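Local coordinates for protein FMN Adenylyltransferase (Candida glabrata, PDB 3FWK) that catalyses the transfer of the adenylyl group of ATP to FMN, which makes FAD and releases pyrophosphate, at residues P52-L57 against T161-I166; K179-T184 against D190-Q195; S44-E49 against L194-H199. One frame throughout, in Å; residues are numbered along the deposited sequence. Where two conformers were deposited one is given.

Contact 1 of 3, residues P52-L57 against T161-I166. With BGC (beta-D-glucopyranose), chain C.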
loop_
_atom_site.group_PDB
_atom_site.type_symbol
_atom_site.label_atom_id
_atom_site.label_comp_id
_atom_site.label_asym_id
_atom_site.label_seq_id
_atom_site.Cartn_x
_atom_site.Cartn_y
_atom_site.Cartn_z
ATOM N N PRO A 52 -14.041 15.145 9.395
ATOM C CA PRO A 52 -15.054 16.166 9.720
ATOM C C PRO A 52 -15.748 16.774 8.503
ATOM O O PRO A 52 -16.829 17.358 8.647
ATOM C CB PRO A 52 -14.240 17.240 10.455
ATOM C CG PRO A 52 -13.072 16.462 11.061
ATOM C CD PRO A 52 -12.716 15.499 9.940
ATOM N N LYS A 53 -15.130 16.651 7.328
ATOM C CA LYS A 53 -15.646 17.240 6.102
ATOM C C LYS A 53 -16.391 16.243 5.222
ATOM O O LYS A 53 -17.378 16.610 4.602
ATOM C CB LYS A 53 -14.513 17.866 5.290
ATOM C CG LYS A 53 -13.807 19.050 5.964
ATOM C CD LYS A 53 -12.672 19.572 5.095
ATOM C CE LYS A 53 -11.924 20.692 5.804
ATOM N NZ LYS A 53 -12.895 21.671 6.399
ATOM N N TRP A 54 -15.872 15.014 5.109
ATOM C CA TRP A 54 -16.467 13.999 4.250
ATOM C C TRP A 54 -16.642 12.753 5.053
ATOM O O TRP A 54 -15.725 12.308 5.744
ATOM C CB TRP A 54 -15.584 13.686 3.031
ATOM C CG TRP A 54 -15.277 14.895 2.184
ATOM C CD1 TRP A 54 -16.092 15.458 1.237
ATOM C CD2 TRP A 54 -14.082 15.697 2.222
ATOM N NE1 TRP A 54 -15.490 16.570 0.707
ATOM C CE2 TRP A 54 -14.253 16.731 1.270
ATOM C CE3 TRP A 54 -12.892 15.635 2.956
ATOM C CZ2 TRP A 54 -13.273 17.710 1.035
ATOM C CZ3 TRP A 54 -11.920 16.626 2.750
ATOM C CH2 TRP A 54 -12.127 17.656 1.794
ATOM N N SER A 55 -17.844 12.188 4.936
ATOM C CA SER A 55 -18.199 10.967 5.652
ATOM C C SER A 55 -17.580 9.681 5.077
ATOM O O SER A 55 -17.743 9.363 3.891
ATOM C CB SER A 55 -19.719 10.804 5.681
ATOM O OG SER A 55 -20.014 9.514 6.210
ATOM N N PRO A 56 -16.847 8.951 5.904
ATOM C CA PRO A 56 -16.355 7.671 5.430
ATOM C C PRO A 56 -17.379 6.555 5.545
ATOM O O PRO A 56 -17.075 5.421 5.159
ATOM C CB PRO A 56 -15.181 7.399 6.356
ATOM C CG PRO A 56 -15.532 8.043 7.620
ATOM C CD PRO A 56 -16.288 9.297 7.209
ATOM N N LEU A 57 -18.568 6.848 6.068
ATOM C CA LEU A 57 -19.554 5.780 6.301
ATOM C C LEU A 57 -20.639 5.661 5.242
ATOM O O LEU A 57 -21.214 4.568 5.070
ATOM C CB LEU A 57 -20.235 5.986 7.654
ATOM C CG LEU A 57 -19.299 6.164 8.848
ATOM C CD1 LEU A 57 -20.086 6.427 10.126
ATOM C CD2 LEU A 57 -18.337 4.975 9.023
ATOM N N THR A 161 -20.121 9.848 -4.555
ATOM C CA THR A 161 -18.714 9.948 -4.167
ATOM C C THR A 161 -18.308 11.400 -4.210
ATOM O O THR A 161 -18.485 12.057 -5.244
ATOM C CB THR A 161 -17.827 9.129 -5.120
ATOM O OG1 THR A 161 -18.290 7.785 -5.176
ATOM C CG2 THR A 161 -16.360 9.142 -4.630
ATOM N N LYS A 162 -17.690 11.887 -3.125
ATOM C CA LYS A 162 -17.182 13.255 -3.082
ATOM C C LYS A 162 -15.671 13.295 -3.021
ATOM O O LYS A 162 -15.073 14.340 -3.361
ATOM C CB LYS A 162 -17.752 14.002 -1.874
ATOM C CG LYS A 162 -19.273 14.132 -1.841
ATOM C CD LYS A 162 -19.836 14.777 -3.112
ATOM C CE LYS A 162 -21.377 14.759 -3.119
ATOM N NZ LYS A 162 -21.918 15.831 -3.982
ATOM N N ALA A 163 -15.032 12.222 -2.557
ATOM C CA ALA A 163 -13.599 12.256 -2.293
ATOM C C ALA A 163 -13.065 10.846 -2.420
ATOM O O ALA A 163 -13.780 9.861 -2.159
ATOM C CB ALA A 163 -13.331 12.809 -0.892
ATOM N N ILE A 164 -11.803 10.735 -2.845
ATOM C CA ILE A 164 -11.149 9.437 -3.025
ATOM C C ILE A 164 -9.775 9.475 -2.361
ATOM O O ILE A 164 -9.006 10.419 -2.565
ATOM C CB ILE A 164 -11.064 9.012 -4.475
ATOM C CG1 ILE A 164 -12.511 8.869 -4.986
ATOM C CG2 ILE A 164 -10.355 7.647 -4.588
ATOM C CD1 ILE A 164 -12.673 8.258 -6.287
ATOM N N VAL A 165 -9.505 8.447 -1.558
ATOM C CA VAL A 165 -8.228 8.306 -0.884
ATOM C C VAL A 165 -7.217 7.674 -1.843
ATOM O O VAL A 165 -7.502 6.608 -2.438
ATOM C CB VAL A 165 -8.370 7.440 0.376
ATOM C CG1 VAL A 165 -7.030 7.314 1.080
ATOM C CG2 VAL A 165 -9.424 7.989 1.310
ATOM N N ILE A 166 -6.053 8.307 -1.985
ATOM C CA ILE A 166 -5.031 7.865 -2.939
ATOM C C ILE A 166 -3.711 7.683 -2.215
ATOM O O ILE A 166 -3.253 8.585 -1.521
ATOM C CB ILE A 166 -4.866 8.873 -4.061
ATOM C CG1 ILE A 166 -6.187 9.001 -4.805
ATOM C CG2 ILE A 166 -3.806 8.447 -5.066
ATOM C CD1 ILE A 166 -6.208 10.083 -5.840
HETATM C C2 BGC C . -18.932 20.237 2.440
HETATM C C3 BGC C . -18.595 20.406 0.962
HETATM C C4 BGC C . -17.185 20.966 0.809
HETATM C C5 BGC C . -16.166 20.158 1.619
HETATM C C6 BGC C . -14.802 20.846 1.636
HETATM C C1 BGC C . -17.878 19.356 3.074
HETATM O O1 BGC C . -18.183 19.207 4.453
HETATM O O2 BGC C . -20.215 19.616 2.640
HETATM O O3 BGC C . -19.530 21.336 0.382
HETATM O O4 BGC C . -16.789 20.889 -0.556
HETATM O O5 BGC C . -16.614 20.012 2.976
HETATM O O6 BGC C . -14.910 22.103 2.318
#

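Contact 2 of 3, residues K179-T184 against D190-Q195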
loop_
_atom_site.group_PDB
_atom_site.type_symbol
_atom_site.label_atom_id
_atom_site.label_comp_id
_atom_site.label_asym_id
_atom_site.label_seq_id
_atom_site.Cartn_x
_atom_site.Cartn_y
_atom_site.Cartn_z
ATOM N N LYS A 179 -0.910 17.878 -2.806
ATOM C CA LYS A 179 -1.186 18.273 -1.444
ATOM C C LYS A 179 -2.132 17.289 -0.808
ATOM O O LYS A 179 -2.800 16.519 -1.501
ATOM C CB LYS A 179 -1.787 19.679 -1.385
ATOM C CG LYS A 179 -0.841 20.735 -1.909
ATOM C CD LYS A 179 -1.080 22.162 -1.404
ATOM C CE LYS A 179 0.110 23.099 -1.612
ATOM N NZ LYS A 179 -0.243 24.554 -1.405
ATOM N N PRO A 180 -2.207 17.282 0.538
ATOM C CA PRO A 180 -3.073 16.277 1.194
ATOM C C PRO A 180 -4.548 16.320 0.823
ATOM O O PRO A 180 -5.211 15.282 0.855
ATOM C CB PRO A 180 -2.861 16.552 2.692
ATOM C CG PRO A 180 -1.446 17.097 2.745
ATOM C CD PRO A 180 -1.369 18.005 1.506
ATOM N N ILE A 181 -5.054 17.505 0.518
ATOM C CA ILE A 181 -6.457 17.685 0.092
ATOM C C ILE A 181 -6.396 18.515 -1.184
ATOM O O ILE A 181 -5.861 19.624 -1.174
ATOM C CB ILE A 181 -7.262 18.398 1.165
ATOM C CG1 ILE A 181 -7.529 17.414 2.308
ATOM C CG2 ILE A 181 -8.660 18.754 0.625
ATOM C CD1 ILE A 181 -8.080 18.063 3.566
ATOM N N GLN A 182 -6.903 17.977 -2.287
ATOM C CA GLN A 182 -6.639 18.586 -3.582
ATOM C C GLN A 182 -7.692 18.134 -4.600
ATOM O O GLN A 182 -7.818 16.924 -4.869
ATOM C CB GLN A 182 -5.255 18.062 -4.072
ATOM C CG GLN A 182 -4.747 18.681 -5.351
ATOM C CD GLN A 182 -3.372 18.172 -5.710
ATOM O OE1 GLN A 182 -2.772 17.335 -5.014
ATOM N NE2 GLN A 182 -2.791 18.781 -6.756
ATOM N N LYS A 183 -8.422 19.052 -5.214
ATOM C CA LYS A 183 -9.390 18.645 -6.246
ATOM C C LYS A 183 -8.663 17.967 -7.398
ATOM O O LYS A 183 -7.485 18.219 -7.693
ATOM C CB LYS A 183 -10.200 19.858 -6.740
ATOM C CG LYS A 183 -11.308 20.231 -5.815
ATOM C CD LYS A 183 -12.161 21.356 -6.375
ATOM C CE LYS A 183 -13.265 21.770 -5.456
ATOM N NZ LYS A 183 -14.442 20.939 -5.630
ATOM N N THR A 184 -9.407 17.093 -8.093
ATOM C CA THR A 184 -8.891 16.383 -9.257
ATOM C C THR A 184 -8.609 17.316 -10.431
ATOM O O THR A 184 -9.097 18.456 -10.490
ATOM C CB THR A 184 -9.917 15.333 -9.735
ATOM O OG1 THR A 184 -11.174 15.997 -9.863
ATOM C CG2 THR A 184 -10.023 14.189 -8.767
ATOM N N ASP A 190 -15.175 15.026 -10.926
ATOM C CA ASP A 190 -14.941 16.052 -9.929
ATOM C C ASP A 190 -15.006 15.438 -8.547
ATOM O O ASP A 190 -16.090 15.112 -8.068
ATOM C CB ASP A 190 -16.047 17.103 -10.121
ATOM C CG ASP A 190 -15.982 18.199 -9.099
ATOM O OD1 ASP A 190 -14.999 18.266 -8.330
ATOM O OD2 ASP A 190 -16.939 19.000 -9.070
ATOM N N PHE A 191 -13.854 15.251 -7.904
ATOM C CA PHE A 191 -13.831 14.865 -6.515
ATOM C C PHE A 191 -12.613 15.499 -5.850
ATOM O O PHE A 191 -11.726 16.017 -6.534
ATOM C CB PHE A 191 -13.963 13.319 -6.316
ATOM C CG PHE A 191 -12.892 12.475 -6.993
ATOM C CD1 PHE A 191 -13.141 11.768 -8.186
ATOM C CD2 PHE A 191 -11.670 12.265 -6.344
ATOM C CE1 PHE A 191 -12.113 10.969 -8.769
ATOM C CE2 PHE A 191 -10.665 11.469 -6.915
ATOM C CZ PHE A 191 -10.891 10.826 -8.132
ATOM N N TYR A 192 -12.577 15.441 -4.521
ATOM C CA TYR A 192 -11.349 15.796 -3.792
ATOM C C TYR A 192 -10.469 14.553 -3.671
ATOM O O TYR A 192 -10.944 13.470 -3.273
ATOM C CB TYR A 192 -11.703 16.266 -2.381
ATOM C CG TYR A 192 -12.017 17.731 -2.287
ATOM C CD1 TYR A 192 -10.981 18.632 -2.075
ATOM C CD2 TYR A 192 -13.326 18.221 -2.371
ATOM C CE1 TYR A 192 -11.211 20.007 -1.948
ATOM C CE2 TYR A 192 -13.588 19.635 -2.234
ATOM C CZ TYR A 192 -12.484 20.485 -2.020
ATOM O OH TYR A 192 -12.672 21.849 -1.898
ATOM N N ARG A 193 -9.227 14.681 -4.076
ATOM C CA ARG A 193 -8.229 13.696 -3.713
ATOM C C ARG A 193 -7.787 13.890 -2.275
ATOM O O ARG A 193 -7.488 14.997 -1.842
ATOM C CB ARG A 193 -7.011 13.827 -4.624
ATOM C CG ARG A 193 -7.329 13.609 -6.106
ATOM C CD ARG A 193 -6.084 13.767 -6.935
ATOM N NE ARG A 193 -5.922 15.175 -7.230
ATOM C CZ ARG A 193 -5.004 15.651 -8.061
ATOM N NH1 ARG A 193 -4.030 14.855 -8.527
ATOM N NH2 ARG A 193 -5.052 16.934 -8.421
ATOM N N LEU A 194 -7.740 12.789 -1.544
ATOM C CA LEU A 194 -7.275 12.728 -0.163
ATOM C C LEU A 194 -6.005 11.959 -0.189
ATOM O O LEU A 194 -5.997 10.766 -0.510
ATOM C CB LEU A 194 -8.334 12.041 0.710
ATOM C CG LEU A 194 -9.751 12.615 0.617
ATOM C CD1 LEU A 194 -10.711 11.744 1.394
ATOM C CD2 LEU A 194 -9.808 14.071 1.074
ATOM N N GLN A 195 -4.888 12.648 0.086
ATOM C CA GLN A 195 -3.558 12.085 -0.171
ATOM C C GLN A 195 -2.751 12.164 1.110
ATOM O O GLN A 195 -1.941 13.072 1.289
ATOM C CB GLN A 195 -2.877 12.838 -1.313
ATOM C CG GLN A 195 -3.621 12.547 -2.623
ATOM C CD GLN A 195 -3.314 13.398 -3.828
ATOM O OE1 GLN A 195 -3.299 12.870 -4.941
ATOM N NE2 GLN A 195 -3.111 14.707 -3.648
HETATM O O HOH W 1 -15.673 21.161 -8.251
HETATM O O HOH W 2 -14.372 18.066 -5.744
#

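Contact 3 of 3, residues S44-E49 against L194-H199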
loop_
_atom_site.group_PDB
_atom_site.type_symbol
_atom_site.label_atom_id
_atom_site.label_comp_id
_atom_site.label_asym_id
_atom_site.label_seq_id
_atom_site.Cartn_x
_atom_site.Cartn_y
_atom_site.Cartn_z
ATOM N N SER A 44 -3.396 13.033 11.649
ATOM C CA SER A 44 -3.991 14.355 11.715
ATOM C C SER A 44 -4.726 14.719 10.424
ATOM O O SER A 44 -5.810 15.299 10.466
ATOM C CB SER A 44 -2.911 15.379 12.021
ATOM O OG SER A 44 -3.490 16.645 12.162
ATOM N N ILE A 45 -4.150 14.379 9.271
ATOM C CA ILE A 45 -4.812 14.659 8.010
ATOM C C ILE A 45 -6.180 13.961 8.004
ATOM O O ILE A 45 -7.182 14.569 7.613
ATOM C CB ILE A 45 -3.926 14.199 6.827
ATOM C CG1 ILE A 45 -2.698 15.132 6.709
ATOM C CG2 ILE A 45 -4.719 14.178 5.527
ATOM C CD1 ILE A 45 -1.578 14.549 5.854
ATOM N N LEU A 46 -6.241 12.684 8.405
ATOM C CA LEU A 46 -7.508 11.974 8.339
ATOM C C LEU A 46 -8.488 12.417 9.413
ATOM O O LEU A 46 -9.651 12.750 9.130
ATOM C CB LEU A 46 -7.259 10.471 8.386
ATOM C CG LEU A 46 -6.638 9.898 7.114
ATOM C CD1 LEU A 46 -6.210 8.458 7.306
ATOM C CD2 LEU A 46 -7.553 10.055 5.906
ATOM N N ILE A 47 -8.043 12.406 10.675
ATOM C CA ILE A 47 -8.959 12.660 11.779
ATOM C C ILE A 47 -9.356 14.135 11.861
ATOM O O ILE A 47 -10.512 14.454 12.149
ATOM C CB ILE A 47 -8.320 12.186 13.099
ATOM C CG1 ILE A 47 -8.154 10.662 13.059
ATOM C CG2 ILE A 47 -9.127 12.649 14.319
ATOM C CD1 ILE A 47 -7.330 10.045 14.179
ATOM N N ASN A 48 -8.413 15.038 11.622
ATOM C CA ASN A 48 -8.679 16.468 11.758
ATOM C C ASN A 48 -9.122 17.128 10.485
ATOM O O ASN A 48 -9.945 18.025 10.531
ATOM C CB ASN A 48 -7.458 17.212 12.330
ATOM C CG ASN A 48 -7.045 16.690 13.695
ATOM O OD1 ASN A 48 -7.894 16.338 14.500
ATOM N ND2 ASN A 48 -5.749 16.644 13.952
ATOM N N GLU A 49 -8.551 16.729 9.340
ATOM C CA GLU A 49 -8.839 17.449 8.101
ATOM C C GLU A 49 -9.835 16.752 7.188
ATOM O O GLU A 49 -10.395 17.382 6.301
ATOM C CB GLU A 49 -7.557 17.717 7.315
ATOM C CG GLU A 49 -6.487 18.513 8.035
ATOM C CD GLU A 49 -5.322 18.817 7.098
ATOM O OE1 GLU A 49 -5.550 19.440 6.017
ATOM O OE2 GLU A 49 -4.195 18.411 7.412
ATOM N N LEU A 194 -7.740 12.789 -1.544
ATOM C CA LEU A 194 -7.275 12.728 -0.163
ATOM C C LEU A 194 -6.005 11.959 -0.189
ATOM O O LEU A 194 -5.997 10.766 -0.510
ATOM C CB LEU A 194 -8.334 12.041 0.710
ATOM C CG LEU A 194 -9.751 12.615 0.617
ATOM C CD1 LEU A 194 -10.711 11.744 1.394
ATOM C CD2 LEU A 194 -9.808 14.071 1.074
ATOM N N GLN A 195 -4.888 12.648 0.086
ATOM C CA GLN A 195 -3.558 12.085 -0.171
ATOM C C GLN A 195 -2.751 12.164 1.110
ATOM O O GLN A 195 -1.941 13.072 1.289
ATOM C CB GLN A 195 -2.877 12.838 -1.313
ATOM C CG GLN A 195 -3.621 12.547 -2.623
ATOM C CD GLN A 195 -3.314 13.398 -3.828
ATOM O OE1 GLN A 195 -3.299 12.870 -4.941
ATOM N NE2 GLN A 195 -3.111 14.707 -3.648
ATOM N N PRO A 196 -2.992 11.244 2.048
ATOM C CA PRO A 196 -2.435 11.366 3.402
ATOM C C PRO A 196 -1.080 10.696 3.601
ATOM O O PRO A 196 -0.621 10.623 4.754
ATOM C CB PRO A 196 -3.518 10.679 4.278
ATOM C CG PRO A 196 -4.680 10.344 3.335
ATOM C CD PRO A 196 -4.004 10.174 2.011
ATOM N N LEU A 197 -0.485 10.157 2.532
ATOM C CA LEU A 197 0.759 9.406 2.582
ATOM C C LEU A 197 1.903 10.164 1.921
ATOM O O LEU A 197 3.016 9.630 1.769
ATOM C CB LEU A 197 0.576 8.041 1.871
ATOM C CG LEU A 197 1.444 6.920 2.440
ATOM C CD1 LEU A 197 0.989 6.479 3.841
ATOM C CD2 LEU A 197 1.490 5.752 1.459
ATOM N N LEU A 198 1.695 11.437 1.538
ATOM C CA LEU A 198 2.655 12.096 0.637
ATOM C C LEU A 198 4.047 12.224 1.236
ATOM O O LEU A 198 5.040 12.109 0.535
ATOM C CB LEU A 198 2.160 13.511 0.286
ATOM C CG LEU A 198 0.928 13.537 -0.607
ATOM C CD1 LEU A 198 0.349 14.961 -0.673
ATOM C CD2 LEU A 198 1.299 13.075 -2.023
ATOM N N HIS A 199 4.091 12.460 2.553
ATOM C CA HIS A 199 5.342 12.703 3.286
ATOM C C HIS A 199 6.079 11.419 3.701
ATOM O O HIS A 199 7.149 11.516 4.298
ATOM C CB HIS A 199 5.041 13.516 4.542
ATOM C CG HIS A 199 3.996 12.876 5.385
ATOM N ND1 HIS A 199 2.670 12.894 5.033
ATOM C CD2 HIS A 199 4.094 12.111 6.494
ATOM C CE1 HIS A 199 1.990 12.179 5.914
ATOM N NE2 HIS A 199 2.831 11.690 6.813
#

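Contact 1 of 3, residues P52-L57 against T161-I166
Both faces of the Trp54 indole are covered. Ala163 CB sits over one face, 4.3 Å from the centroid of the five-membered ring of Trp54 and 12° off its normal. This is a CH-pi contact. The opposite face carries Lys53 CB, from the residue just before, and O5 of the bound glucose, both near the ring's margin rather than over its middle. Lys162 comes in obliquely, with its CB 3.8 Å from Trp54 CD1. The Lys162 chain then bends at its second torsion, which carries the rest of the chain off from the indole. The indole reaches Ala163 because CG lies anti to the carbonyl carbon of Trp54 (chi1 -57°).

The contact ties the loop between helix 31-50 and strand 61-64 to strand 163-165 of the Rossmann-like sheet. Leu194 and Ile61, on the two strands that flank 163-165, also touch Trp54, and the Tyr192 ring meets it at about 50°. Lys162 and Ala163 pair by backbone hydrogen bonds with Glu60.

Glucose is not a substrate of the adenylyl transfer. Its O1 donates to Lys53 O at 2.7 Å, and its C6 lies 3.5 Å from Trp54 CZ2, oblique to the ring.

Contact 2 of 3, residues K179-T184 against D190-Q195
Thr184 and Phe191 meet where strands 181-183 and 192-194 run into the loop that connects them in a beta hairpin. Thr184 CG2 stands over the centre of the Phe191 ring, 3.4 Å from its centroid, a close CH-pi contact. Thr184 OG1 lies between the backbone N and the carbonyl carbon (chi1 51°). That leaves CG2 to face the ring, while OG1 hydrogen-bonds to Pro189 O. Thr184 N also donates to Phe191 O at 3.0 Å, nearly in line with the C=O bond.

Arg193 runs beside Gln182, and both point the same way. Their backbones form the hydrogen-bonded pair of the hairpin. Gln182 CD lies over one face of the guanidinium, and the amide and guanidinium planes are 31° apart. Arg193 NH2 donates to Lys183 O at 2.8 Å, close to the guanidinium plane. This bond helps to fix the rotation of the group.

Lys183 lays CG over the Tyr192 ring, 3.9 Å from its centroid. The last torsion (chi4 -85°) turns the ammonium toward Asp190. Lys183 NZ and Asp190 OD1 form a long salt bridge of 3.8 Å, and two waters link the groups by accepting from NZ and donating to the carboxylate.

At the open end of the hairpin, Gln195 NE2 donates to Lys179 O at 2.8 Å and to Gln182 OE1 at 3.0 Å. Lys179 N reaches the same OE1 from the opposite face of the amide.

Strand 181-183 is the outermost of the sheet on this side. Strand 192-194 pairs on its other side with strand 163-165, and helix 31-50 touches Pro180, Ile181 and Leu194.

Contact 3 of 3, residues S44-E49 against L194-H199
Ile45 and Leu46 of helix 31-50 pack on Pro196, in the loop that leaves strand 192-194 and leads to helix 202-212. The contact lays a helix of this Rossmann-like alpha/beta fold, which widens here into a pi-type turn, against the loop that continues from the sheet. It is apolar and buried.

Ile45 carries most of the helix side. Its CB points at the proline, 4.4 Å from Pro196 CB. The branch CG2 is anti to the backbone N and makes the closest approach, 3.9 Å to Pro196 CB, with Pro196 CA a little farther off. CG1 spans the gap to the tip without touching the loop itself. CD1 then reaches past the proline ring. It lies 4.1 Å from Pro196 CA and close to Pro196 O. Ile45 and Pro196 cross at about a right angle.

Leu46 adds a second touch, with CD2 3.9 Å from Pro196 CG. The two helix residues thus meet neighbouring carbons of one proline ring. Leu74 of helix 69-86 also packs on Pro196, and Cys81 of that helix touches Leu46.

Polar bonds to the preceding turns of helix 31-50 hold the loop as well. Pro196 O bonds to Thr42 OG1, and His199 NE2 bonds to Ala38 O, which helps to set the imidazole in place. Held there, the ring meets the tip of the isoleucine at its CE1 atom: Ile45 CD1 lies 4.3 Å from His199 CE1, oblique to the imidazole.

In the fold
The three contacts cluster on one side of the chain's centre, with centres about 10 to 12 Å apart. Along the chain, 44-49 and 52-57 come first, then 161-166, 179-184, 190-195 and 194-199. Contact 1 therefore falls between the two segments of contact 3, and it closes before contact 2 opens. Contacts 2 and 3 share Leu194 and Gln195. Strand 192-194 lies between strands 163-165 and 181-183. Contacts 1 and 3 tie the end of helix 31-50 and the loop after it to the Rossmann-like sheet and the loop leaving it; contact 2 adds the edge strand. Contact 1 and Tyr192 border the bound glucose, while the Ile45 side chain is about 13 Å from it.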